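Local coordinates for protein rhizobiales Sp. Pch2 (Marine metagenome, PDB 6PB3) that probably works as a TRIP13-like AAA+ ATPase that remodels HORMA domain proteins and so regulates bacterial cGAS-like enzymes in bacteriophage immunity, at residues V78-D82 against I221-R225; F183-D188 against A212-R216; R231-T236 against I249-V253; Y264-D270 against M301-P306. All blocks are in the same frame, centred on the assembly; numbering follows the deposited sequence.

Interaction 1 of 4, residues V78-D82 against I221-R225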
loop_
_atom_site.group_PDB
_atom_site.type_symbol
_atom_site.label_atom_id
_atom_site.label_comp_id
_atom_site.label_asym_id
_atom_site.label_seq_id
_atom_site.Cartn_x
_atom_site.Cartn_y
_atom_site.Cartn_z
ATOM N N VAL A 78 25.043 10.422 11.024
ATOM C CA VAL A 78 23.754 10.526 10.354
ATOM C C VAL A 78 22.808 11.308 11.254
ATOM O O VAL A 78 22.655 10.978 12.436
ATOM C CB VAL A 78 23.192 9.134 10.023
ATOM C CG1 VAL A 78 21.738 9.231 9.527
ATOM C CG2 VAL A 78 24.039 8.480 8.946
ATOM N N LEU A 79 22.185 12.347 10.701
ATOM C CA LEU A 79 21.097 13.069 11.353
ATOM C C LEU A 79 19.809 12.659 10.670
ATOM O O LEU A 79 19.630 12.932 9.479
ATOM C CB LEU A 79 21.292 14.589 11.268
ATOM C CG LEU A 79 22.617 15.206 11.705
ATOM C CD1 LEU A 79 22.477 16.751 11.767
ATOM C CD2 LEU A 79 23.064 14.660 13.041
ATOM N N ALA A 80 18.913 12.011 11.419
ATOM C CA ALA A 80 17.700 11.432 10.854
ATOM C C ALA A 80 16.478 11.901 11.631
ATOM O O ALA A 80 16.521 11.992 12.862
ATOM C CB ALA A 80 17.755 9.896 10.892
ATOM N N GLY A 81 15.387 12.185 10.932
ATOM C CA GLY A 81 14.137 12.479 11.600
ATOM C C GLY A 81 13.303 13.511 10.861
ATOM O O GLY A 81 13.552 13.832 9.701
ATOM N N ASP A 82 12.301 14.015 11.586
ATOM C CA ASP A 82 11.260 14.870 11.035
ATOM C C ASP A 82 11.819 16.064 10.269
ATOM O O ASP A 82 12.794 16.702 10.679
ATOM C CB ASP A 82 10.346 15.362 12.165
ATOM C CG ASP A 82 9.686 14.209 12.924
ATOM O OD1 ASP A 82 9.510 13.130 12.323
ATOM O OD2 ASP A 82 9.343 14.382 14.116
ATOM N N ILE A 221 21.917 10.192 15.092
ATOM C CA ILE A 221 21.294 11.122 16.034
ATOM C C ILE A 221 19.900 11.401 15.520
ATOM O O ILE A 221 19.734 11.868 14.383
ATOM C CB ILE A 221 22.093 12.426 16.177
ATOM C CG1 ILE A 221 23.489 12.154 16.743
ATOM C CG2 ILE A 221 21.333 13.470 17.074
ATOM C CD1 ILE A 221 24.390 13.415 16.667
ATOM N N THR A 222 18.897 11.135 16.347
ATOM C CA THR A 222 17.532 11.145 15.863
ATOM C C THR A 222 16.791 12.391 16.329
ATOM O O THR A 222 16.963 12.846 17.466
ATOM C CB THR A 222 16.791 9.874 16.292
ATOM O OG1 THR A 222 16.858 9.722 17.718
ATOM C CG2 THR A 222 17.448 8.646 15.625
ATOM N N PHE A 223 15.965 12.925 15.428
ATOM C CA PHE A 223 15.138 14.107 15.621
ATOM C C PHE A 223 13.696 13.639 15.464
ATOM O O PHE A 223 13.130 13.629 14.367
ATOM C CB PHE A 223 15.487 15.213 14.617
ATOM C CG PHE A 223 16.915 15.676 14.698
ATOM C CD1 PHE A 223 17.948 14.845 14.307
ATOM C CD2 PHE A 223 17.226 16.940 15.181
ATOM C CE1 PHE A 223 19.271 15.257 14.403
ATOM C CE2 PHE A 223 18.549 17.364 15.271
ATOM C CZ PHE A 223 19.567 16.530 14.874
ATOM N N ASP A 224 13.105 13.230 16.559
ATOM C CA ASP A 224 11.696 12.914 16.558
ATOM C C ASP A 224 10.992 13.933 17.434
ATOM O O ASP A 224 11.563 14.975 17.792
ATOM C CB ASP A 224 11.450 11.472 17.006
ATOM C CG ASP A 224 12.413 11.018 18.075
ATOM O OD1 ASP A 224 12.550 11.733 19.085
ATOM O OD2 ASP A 224 13.021 9.934 17.909
ATOM N N ARG A 225 9.745 13.638 17.762
ATOM C CA ARG A 225 8.873 14.632 18.362
ATOM C C ARG A 225 9.413 15.036 19.732
ATOM O O ARG A 225 9.786 14.166 20.525
ATOM C CB ARG A 225 7.457 14.060 18.437
ATOM C CG ARG A 225 6.923 13.746 17.026
ATOM C CD ARG A 225 5.470 13.276 16.938
ATOM N NE ARG A 225 5.146 12.936 15.549
ATOM C CZ ARG A 225 4.247 13.561 14.790
ATOM N NH1 ARG A 225 3.524 14.559 15.278
ATOM N NH2 ARG A 225 4.058 13.172 13.535
HETATM O O HOH W 1 9.954 16.680 15.564
#
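L79 to G81 pair in parallel with I221 to F223, joining strand 76-81 of the AAA+ core sheet to strand 219-223, the outermost strand on this side within the chain. The short strand axes come to 4.6 Å and are turned 25° against each other. Four N-H...O bonds run between the segments: I221 N gives to V78 O and A80 N to I221 O, then F223 N to A80 O, the shortest at 2.8 Å. The last joins D82 N to F223 O, just as the first strand runs out. On one face L79 and I221 lie side by side, L79 CD2 touching I221 CB at 4.0 Å, with L39 of helix 33-47 packed over both. F223 turns its ring back along the first strand (chi1 -60°), which brings CE1 within 3.8 Å of L79 CB and sets A80 O at the ring edge, in its plane. Beyond the strands, a water gives a hydrogen bond to D82 OD2 at 2.8 Å and a weak one to D224 O. R225 extends away, its NH1 bonded to G265 O and T304 O. The F223 side chain lies about 6 Å from a bound sulfate. Backbone amides and carbonyls carry the polar bonds between the strands, consistent with the start of the probable Walker A loop, at G81, being set mainly by main-chain bonds.

Interaction 2 of 4, residues F183-D188 against A212-R216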
loop_
_atom_site.group_PDB
_atom_site.type_symbol
_atom_site.label_atom_id
_atom_site.label_comp_id
_atom_site.label_asym_id
_atom_site.label_seq_id
_atom_site.Cartn_x
_atom_site.Cartn_y
_atom_site.Cartn_z
ATOM N N PHE A 183 30.351 6.799 -2.466
ATOM C CA PHE A 183 30.237 7.356 -1.125
ATOM C C PHE A 183 30.858 6.427 -0.092
ATOM O O PHE A 183 31.599 6.870 0.794
ATOM C CB PHE A 183 28.764 7.602 -0.822
ATOM C CG PHE A 183 28.522 8.369 0.433
ATOM C CD1 PHE A 183 28.887 9.702 0.529
ATOM C CD2 PHE A 183 27.922 7.761 1.524
ATOM C CE1 PHE A 183 28.656 10.418 1.689
ATOM C CE2 PHE A 183 27.689 8.465 2.686
ATOM C CZ PHE A 183 28.065 9.795 2.771
ATOM N N ILE A 184 30.564 5.130 -0.206
ATOM C CA ILE A 184 31.128 4.123 0.690
ATOM C C ILE A 184 32.646 4.119 0.604
ATOM O O ILE A 184 33.348 4.122 1.622
ATOM C CB ILE A 184 30.564 2.738 0.334
ATOM C CG1 ILE A 184 29.114 2.606 0.776
ATOM C CG2 ILE A 184 31.434 1.637 0.888
ATOM C CD1 ILE A 184 28.414 1.543 -0.029
ATOM N N ARG A 185 33.173 4.062 -0.619
ATOM C CA ARG A 185 34.617 4.115 -0.805
ATOM C C ARG A 185 35.205 5.379 -0.189
ATOM O O ARG A 185 36.288 5.342 0.406
ATOM C CB ARG A 185 34.951 4.023 -2.293
ATOM C CG ARG A 185 34.586 2.676 -2.904
ATOM C CD ARG A 185 34.761 2.656 -4.411
ATOM N NE ARG A 185 34.297 1.393 -4.978
ATOM C CZ ARG A 185 34.427 1.052 -6.257
ATOM N NH1 ARG A 185 35.008 1.886 -7.112
ATOM N NH2 ARG A 185 33.976 -0.124 -6.684
ATOM N N GLY A 186 34.496 6.505 -0.298
ATOM C CA GLY A 186 35.001 7.741 0.284
ATOM C C GLY A 186 35.062 7.677 1.797
ATOM O O GLY A 186 36.063 8.068 2.409
ATOM N N ILE A 187 33.993 7.179 2.420
ATOM C CA ILE A 187 33.942 7.066 3.874
ATOM C C ILE A 187 35.037 6.139 4.384
ATOM O O ILE A 187 35.726 6.440 5.364
ATOM C CB ILE A 187 32.562 6.555 4.305
ATOM C CG1 ILE A 187 31.499 7.602 4.006
ATOM C CG2 ILE A 187 32.575 6.150 5.768
ATOM C CD1 ILE A 187 30.135 7.112 4.341
ATOM N N ASP A 188 35.180 4.970 3.757
ATOM C CA ASP A 188 36.222 4.033 4.163
ATOM C C ASP A 188 37.598 4.669 4.052
ATOM O O ASP A 188 38.455 4.482 4.925
ATOM C CB ASP A 188 36.153 2.776 3.299
ATOM C CG ASP A 188 34.937 1.951 3.586
ATOM O OD1 ASP A 188 34.246 2.253 4.580
ATOM O OD2 ASP A 188 34.668 1.006 2.822
ATOM N N ALA A 212 24.366 -0.103 3.325
ATOM C CA ALA A 212 25.820 -0.012 3.393
ATOM C C ALA A 212 26.287 1.371 3.830
ATOM O O ALA A 212 27.412 1.516 4.335
ATOM C CB ALA A 212 26.414 -0.393 2.037
ATOM N N VAL A 213 25.432 2.384 3.684
ATOM C CA VAL A 213 25.721 3.673 4.289
ATOM C C VAL A 213 25.357 3.652 5.763
ATOM O O VAL A 213 26.142 4.081 6.611
ATOM C CB VAL A 213 24.987 4.800 3.539
ATOM C CG1 VAL A 213 24.975 6.082 4.373
ATOM C CG2 VAL A 213 25.638 5.035 2.187
ATOM N N ARG A 214 24.176 3.128 6.089
ATOM C CA ARG A 214 23.688 3.172 7.464
ATOM C C ARG A 214 24.636 2.458 8.415
ATOM O O ARG A 214 24.942 2.968 9.499
ATOM C CB ARG A 214 22.299 2.540 7.531
ATOM C CG ARG A 214 21.357 3.262 8.444
ATOM C CD ARG A 214 20.055 2.533 8.581
ATOM N NE ARG A 214 19.487 2.162 7.290
ATOM C CZ ARG A 214 18.357 1.480 7.175
ATOM N NH1 ARG A 214 17.712 1.128 8.278
ATOM N NH2 ARG A 214 17.872 1.148 5.979
ATOM N N ARG A 215 25.122 1.283 8.015
ATOM C CA ARG A 215 25.926 0.465 8.914
ATOM C C ARG A 215 27.292 1.069 9.193
ATOM O O ARG A 215 27.934 0.667 10.165
ATOM C CB ARG A 215 26.078 -0.949 8.339
ATOM C CG ARG A 215 27.066 -1.081 7.187
ATOM C CD ARG A 215 27.147 -2.564 6.722
ATOM N NE ARG A 215 28.214 -2.777 5.744
ATOM C CZ ARG A 215 28.008 -3.100 4.469
ATOM N NH1 ARG A 215 26.767 -3.274 4.008
ATOM N NH2 ARG A 215 29.048 -3.273 3.657
ATOM N N ARG A 216 27.729 2.040 8.395
ATOM C CA ARG A 216 28.995 2.727 8.617
ATOM C C ARG A 216 28.891 3.952 9.522
ATOM O O ARG A 216 29.929 4.463 9.954
ATOM C CB ARG A 216 29.600 3.142 7.280
ATOM C CG ARG A 216 30.180 1.965 6.511
ATOM C CD ARG A 216 30.601 2.365 5.113
ATOM N NE ARG A 216 31.440 1.342 4.477
ATOM C CZ ARG A 216 30.971 0.254 3.868
ATOM N NH1 ARG A 216 29.664 0.018 3.829
ATOM N NH2 ARG A 216 31.815 -0.603 3.293
#
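I184 and D188, one turn apart on helix 179-192, receive the side chain of R216, just beyond A212 and V213; helices 179-192 and 211-214 flank the central sheet of the AAA+ ATPase domain. R216 runs extended from CG to NE, then rotates at the end (chi4 82°), which lays its guanidinium flat against I184. The CG2 branch of I184 sits over the centre of that group, 3.3 Å from R216 CZ. With CG2 opposite its N (CG1 at chi1 -73°), I184 sets this methyl over the guanidinium, while CG1 carries CD1 the other way to meet A212 CB at 3.5 Å, tighter than usual for two carbons. D188 takes the edge of the guanidinium: R216 NE donates to OD1 at 3.0 Å, on the syn side of the carboxylate, and a weak bond runs from NH2 to OD2. The two planes are 33° apart, so one sound bond and one weak one join twisted groups. Deeper in, V213 CG2 meets the edge of the F183 ring at CD2, 3.6 Å away, and I187 CG1 lies over one face of that ring. F132 and strand 197-203 add to this apolar side. On the neighbouring R214 and R215, contacts pass to the second subunit, R215 packing on its T88. What fixes the last nitrogen of R216 is its own segment: NH1 donates to A212 O at 2.8 Å, in the guanidinium plane.

Interaction 3 of 4, residues R231-T236 against I249-V253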
loop_
_atom_site.group_PDB
_atom_site.type_symbol
_atom_site.label_atom_id
_atom_site.label_comp_id
_atom_site.label_asym_id
_atom_site.label_seq_id
_atom_site.Cartn_x
_atom_site.Cartn_y
_atom_site.Cartn_z
ATOM N N ARG A 231 9.952 20.400 24.755
ATOM C CA ARG A 231 8.893 21.368 24.499
ATOM C C ARG A 231 8.961 22.510 25.500
ATOM O O ARG A 231 8.764 23.674 25.137
ATOM C CB ARG A 231 7.518 20.685 24.535
ATOM C CG ARG A 231 7.369 19.602 23.481
ATOM C CD ARG A 231 5.911 19.301 23.195
ATOM N NE ARG A 231 5.183 18.972 24.413
ATOM C CZ ARG A 231 5.316 17.819 25.056
ATOM N NH1 ARG A 231 6.159 16.894 24.598
ATOM N NH2 ARG A 231 4.614 17.592 26.156
ATOM N N ARG A 232 9.258 22.194 26.759
ATOM C CA ARG A 232 9.421 23.231 27.770
ATOM C C ARG A 232 10.529 24.210 27.392
ATOM O O ARG A 232 10.362 25.425 27.534
ATOM C CB ARG A 232 9.711 22.590 29.129
ATOM C CG ARG A 232 9.425 23.496 30.320
ATOM C CD ARG A 232 9.862 22.865 31.639
ATOM N NE ARG A 232 10.009 21.417 31.522
ATOM C CZ ARG A 232 9.077 20.539 31.869
ATOM N NH1 ARG A 232 7.927 20.956 32.368
ATOM N NH2 ARG A 232 9.300 19.244 31.729
ATOM N N ALA A 233 11.663 23.706 26.894
ATOM C CA ALA A 233 12.786 24.597 26.589
ATOM C C ALA A 233 12.455 25.539 25.435
ATOM O O ALA A 233 12.758 26.737 25.498
ATOM C CB ALA A 233 14.056 23.791 26.278
ATOM N N VAL A 234 11.828 25.026 24.375
ATOM C CA VAL A 234 11.445 25.899 23.269
ATOM C C VAL A 234 10.476 26.969 23.751
ATOM O O VAL A 234 10.610 28.152 23.417
ATOM C CB VAL A 234 10.833 25.078 22.123
ATOM C CG1 VAL A 234 10.272 26.022 21.062
ATOM C CG2 VAL A 234 11.870 24.125 21.523
ATOM N N ILE A 235 9.500 26.574 24.562
ATOM C CA ILE A 235 8.443 27.499 24.954
ATOM C C ILE A 235 8.974 28.530 25.948
ATOM O O ILE A 235 8.759 29.741 25.795
ATOM C CB ILE A 235 7.246 26.710 25.515
ATOM C CG1 ILE A 235 6.607 25.883 24.393
ATOM C CG2 ILE A 235 6.229 27.653 26.144
ATOM C CD1 ILE A 235 5.781 24.756 24.894
ATOM N N THR A 236 9.684 28.064 26.973
ATOM C CA THR A 236 10.269 28.967 27.960
ATOM C C THR A 236 11.230 29.957 27.307
ATOM O O THR A 236 11.108 31.173 27.495
ATOM C CB THR A 236 10.982 28.154 29.041
ATOM O OG1 THR A 236 10.037 27.293 29.696
ATOM C CG2 THR A 236 11.628 29.081 30.068
ATOM N N ILE A 249 3.281 28.119 31.275
ATOM C CA ILE A 249 4.163 27.386 30.372
ATOM C C ILE A 249 3.831 25.900 30.391
ATOM O O ILE A 249 3.802 25.240 29.345
ATOM C CB ILE A 249 5.636 27.653 30.733
ATOM C CG1 ILE A 249 6.017 29.060 30.268
ATOM C CG2 ILE A 249 6.531 26.584 30.120
ATOM C CD1 ILE A 249 7.442 29.468 30.559
ATOM N N GLU A 250 3.555 25.356 31.575
ATOM C CA GLU A 250 3.255 23.931 31.671
ATOM C C GLU A 250 1.972 23.588 30.925
ATOM O O GLU A 250 1.865 22.515 30.319
ATOM C CB GLU A 250 3.161 23.512 33.136
ATOM C CG GLU A 250 4.494 23.550 33.849
ATOM C CD GLU A 250 5.564 22.760 33.113
ATOM O OE1 GLU A 250 5.301 21.595 32.734
ATOM O OE2 GLU A 250 6.667 23.306 32.904
ATOM N N GLY A 251 0.989 24.491 30.952
ATOM C CA GLY A 251 -0.208 24.286 30.151
ATOM C C GLY A 251 0.094 24.174 28.669
ATOM O O GLY A 251 -0.460 23.322 27.973
ATOM N N LEU A 252 0.994 25.021 28.167
ATOM C CA LEU A 252 1.353 24.949 26.755
ATOM C C LEU A 252 2.209 23.728 26.459
ATOM O O LEU A 252 2.135 23.172 25.361
ATOM C CB LEU A 252 2.093 26.214 26.330
ATOM C CG LEU A 252 1.347 27.536 26.260
ATOM C CD1 LEU A 252 2.347 28.683 26.127
ATOM C CD2 LEU A 252 0.394 27.510 25.071
ATOM N N VAL A 253 3.028 23.305 27.420
ATOM C CA VAL A 253 3.750 22.044 27.288
ATOM C C VAL A 253 2.769 20.882 27.179
ATOM O O VAL A 253 2.904 19.997 26.325
ATOM C CB VAL A 253 4.704 21.852 28.480
ATOM C CG1 VAL A 253 5.265 20.428 28.478
ATOM C CG2 VAL A 253 5.815 22.874 28.437
#
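I235 is the main bump here, pushed from helix 228-239 into a hollow on helix 246-255 lined by I249, L252 and V253. Its CG2 branch meets L252 CD1 at 4.0 Å and I249 CG2 at 4.1 Å, while CD1 reaches V253 CG2 at 4.0 Å and also rests on the L252 backbone. The short helix axes are 9.4 Å apart and cross at 129°, in what is probably the C-terminal helical (lid) subdomain of the AAA+ module, as in relatives. V253 answers with a bump of its own: CG2 presses on R232 CA at 3.7 Å, close against the backbone. At the other end I249 CD1 comes up to T236 OG1, which is already bonded to R232 O. Polar groups flank it all. R231, bent at chi3, grips V253 O with two nitrogens: NE, at 3.1 Å, arrives on a lone pair in the carbonyl plane, and NH2, at 3.0 Å, from above that plane. D228 and P226 O also hold its guanidinium. R232 NH1 makes a salt bridge to E250 OE2 at 2.7 Å, the two flat groups only 19° from coplanar. An apolar centre is thus bordered by two arginines, one gripping a carbonyl near the end of its helix, the other a carboxylate.

Interaction 4 of 4, residues Y264-D270 against M301-P306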
loop_
_atom_site.group_PDB
_atom_site.type_symbol
_atom_site.label_atom_id
_atom_site.label_comp_id
_atom_site.label_asym_id
_atom_site.label_seq_id
_atom_site.Cartn_x
_atom_site.Cartn_y
_atom_site.Cartn_z
ATOM N N TYR A 264 0.041 11.281 19.636
ATOM C CA TYR A 264 1.334 11.845 19.277
ATOM C C TYR A 264 1.316 13.345 19.547
ATOM O O TYR A 264 0.271 13.993 19.461
ATOM C CB TYR A 264 1.670 11.567 17.802
ATOM C CG TYR A 264 0.532 11.885 16.854
ATOM C CD1 TYR A 264 0.310 13.189 16.423
ATOM C CD2 TYR A 264 -0.321 10.887 16.387
ATOM C CE1 TYR A 264 -0.724 13.490 15.562
ATOM C CE2 TYR A 264 -1.363 11.184 15.521
ATOM C CZ TYR A 264 -1.559 12.490 15.114
ATOM O OH TYR A 264 -2.586 12.804 14.254
ATOM N N GLY A 265 2.473 13.901 19.889
ATOM C CA GLY A 265 2.583 15.314 20.199
ATOM C C GLY A 265 3.040 16.146 19.010
ATOM O O GLY A 265 3.164 15.665 17.884
ATOM N N PHE A 266 3.282 17.434 19.277
ATOM C CA PHE A 266 3.814 18.319 18.247
ATOM C C PHE A 266 5.206 17.866 17.807
ATOM O O PHE A 266 6.005 17.365 18.602
ATOM C CB PHE A 266 3.909 19.762 18.757
ATOM C CG PHE A 266 2.610 20.523 18.754
ATOM C CD1 PHE A 266 1.430 19.921 19.122
ATOM C CD2 PHE A 266 2.592 21.869 18.412
ATOM C CE1 PHE A 266 0.235 20.643 19.139
ATOM C CE2 PHE A 266 1.419 22.591 18.425
ATOM C CZ PHE A 266 0.231 21.976 18.784
ATOM N N THR A 267 5.501 18.061 16.525
ATOM C CA THR A 267 6.876 17.998 16.065
ATOM C C THR A 267 7.601 19.289 16.443
ATOM O O THR A 267 7.004 20.238 16.960
ATOM C CB THR A 267 6.942 17.784 14.550
ATOM O OG1 THR A 267 6.429 18.936 13.869
ATOM C CG2 THR A 267 6.107 16.563 14.118
ATOM N N PHE A 268 8.917 19.302 16.200
ATOM C CA PHE A 268 9.694 20.530 16.342
ATOM C C PHE A 268 9.200 21.587 15.363
ATOM O O PHE A 268 9.111 22.773 15.699
ATOM C CB PHE A 268 11.191 20.247 16.106
ATOM C CG PHE A 268 11.926 19.650 17.310
ATOM C CD1 PHE A 268 12.192 20.421 18.433
ATOM C CD2 PHE A 268 12.374 18.338 17.282
ATOM C CE1 PHE A 268 12.891 19.882 19.525
ATOM C CE2 PHE A 268 13.086 17.784 18.377
ATOM C CZ PHE A 268 13.331 18.567 19.499
ATOM N N SER A 269 8.898 21.168 14.133
ATOM C CA SER A 269 8.290 22.057 13.145
ATOM C C SER A 269 6.969 22.638 13.633
ATOM O O SER A 269 6.718 23.839 13.472
ATOM C CB SER A 269 8.069 21.299 11.843
ATOM O OG SER A 269 7.521 22.164 10.880
ATOM N N ASP A 270 6.082 21.797 14.178
ATOM C CA ASP A 270 4.823 22.315 14.719
ATOM C C ASP A 270 5.063 23.411 15.759
ATOM O O ASP A 270 4.273 24.355 15.862
ATOM C CB ASP A 270 3.997 21.180 15.327
ATOM C CG ASP A 270 3.530 20.154 14.280
ATOM O OD1 ASP A 270 3.486 20.493 13.067
ATOM O OD2 ASP A 270 3.172 19.015 14.677
HETATM N N MSE A 301 -4.889 23.738 17.754
HETATM C CA MSE A 301 -3.989 23.381 16.688
HETATM C C MSE A 301 -3.681 21.880 16.755
HETATM O O MSE A 301 -3.291 21.364 17.806
HETATM C CB MSE A 301 -2.720 24.232 16.797
HETATM C CG MSE A 301 -1.663 23.945 15.762
HETATM SE SE MSE A 301 -0.100 25.080 16.119
HETATM C CE MSE A 301 -0.905 26.811 15.568
ATOM N N ALA A 302 -3.860 21.180 15.627
ATOM C CA ALA A 302 -3.593 19.742 15.640
ATOM C C ALA A 302 -2.175 19.455 15.165
ATOM O O ALA A 302 -1.696 20.096 14.225
ATOM C CB ALA A 302 -4.584 18.973 14.755
ATOM N N PRO A 303 -1.498 18.486 15.782
ATOM C CA PRO A 303 -0.116 18.174 15.397
ATOM C C PRO A 303 -0.044 17.609 13.987
ATOM O O PRO A 303 -1.028 17.112 13.435
ATOM C CB PRO A 303 0.322 17.121 16.425
ATOM C CG PRO A 303 -0.675 17.201 17.531
ATOM C CD PRO A 303 -1.961 17.664 16.912
ATOM N N THR A 304 1.149 17.697 13.399
ATOM C CA THR A 304 1.379 17.047 12.120
ATOM C C THR A 304 1.270 15.534 12.293
ATOM O O THR A 304 1.896 14.949 13.181
ATOM C CB THR A 304 2.752 17.428 11.564
ATOM O OG1 THR A 304 2.826 18.851 11.391
ATOM C CG2 THR A 304 2.973 16.766 10.207
ATOM N N ALA A 305 0.448 14.904 11.462
ATOM C CA ALA A 305 0.247 13.469 11.576
ATOM C C ALA A 305 1.477 12.719 11.064
ATOM O O ALA A 305 2.133 13.161 10.117
ATOM C CB ALA A 305 -0.990 13.044 10.792
ATOM N N PRO A 306 1.815 11.570 11.677
ATOM C CA PRO A 306 2.939 10.750 11.218
ATOM C C PRO A 306 2.608 10.011 9.923
ATOM O O PRO A 306 3.328 10.177 8.941
ATOM C CB PRO A 306 3.139 9.757 12.364
ATOM C CG PRO A 306 1.774 9.559 12.897
ATOM C CD PRO A 306 1.057 10.900 12.749
#
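D270 OD2 is gripped by two backbone amides, T304 N at 2.7 Å and T267 N at 3.1 Å, which reach it from opposite faces of the carboxylate. The first bond is nearly straight (176°) and arrives on the syn side; the second comes from above the plane. T267 and D270 form a capping box at the start of helix 268-283, with D270 N giving back to T267 OG1 at 2.9 Å, so the acid that completes the box also holds the C-terminal tail 301-306. T304 OG1 sits against D270 OD1 as well, at a separation too short to be trusted in detail, and R274 makes a salt bridge to the same oxygen. The carboxylate is thus surrounded by donors, which would probably favour its charged form. Along the tail, P303 lies across the loop 264-266: its CB touches G265 O, and its CG comes 3.8 Å from F266 CD1. F266 turns its ring toward the tail although its CB points away, and selenomethionine M301 reaches it in an oblique Met-aromatic contact, SE being 3.7 Å from F266 CE2. M301 continues onto R274 and L275, and R38 of the third subunit packs on it. Y264 CG sits between its backbone N and carbonyl carbon (chi1 48°), which lays the ring with its edge to P303 CB and one face to P306. There P306 CD makes a CH-pi contact, 3.8 Å from the centroid of the Y264 ring and 16° off its normal.

Overall arrangement
Interactions 1 and 2 belong to the alpha/beta subdomain of the AAA+ module, whereas interactions 3 and 4 lie in what is probably its helical lid. Interaction 1, nearest the chain centre, relies on main-chain bonds between strands; interaction 2, 19 Å away between centres, ties flanking elements with an arginine lying flat under a methyl and a salt bridge. Interaction 3 packs two helices round an apolar centre with polar groups at its borders. Interaction 4, alone of the four, has exposed residues among those that touch, and mixes a carboxylate hub with proline and aromatic contacts. R225 ties interaction 1 to interaction 4. Interactions 2 and 3, on opposite sides of the chain's centre, are about 25 Å apart at nearest atoms.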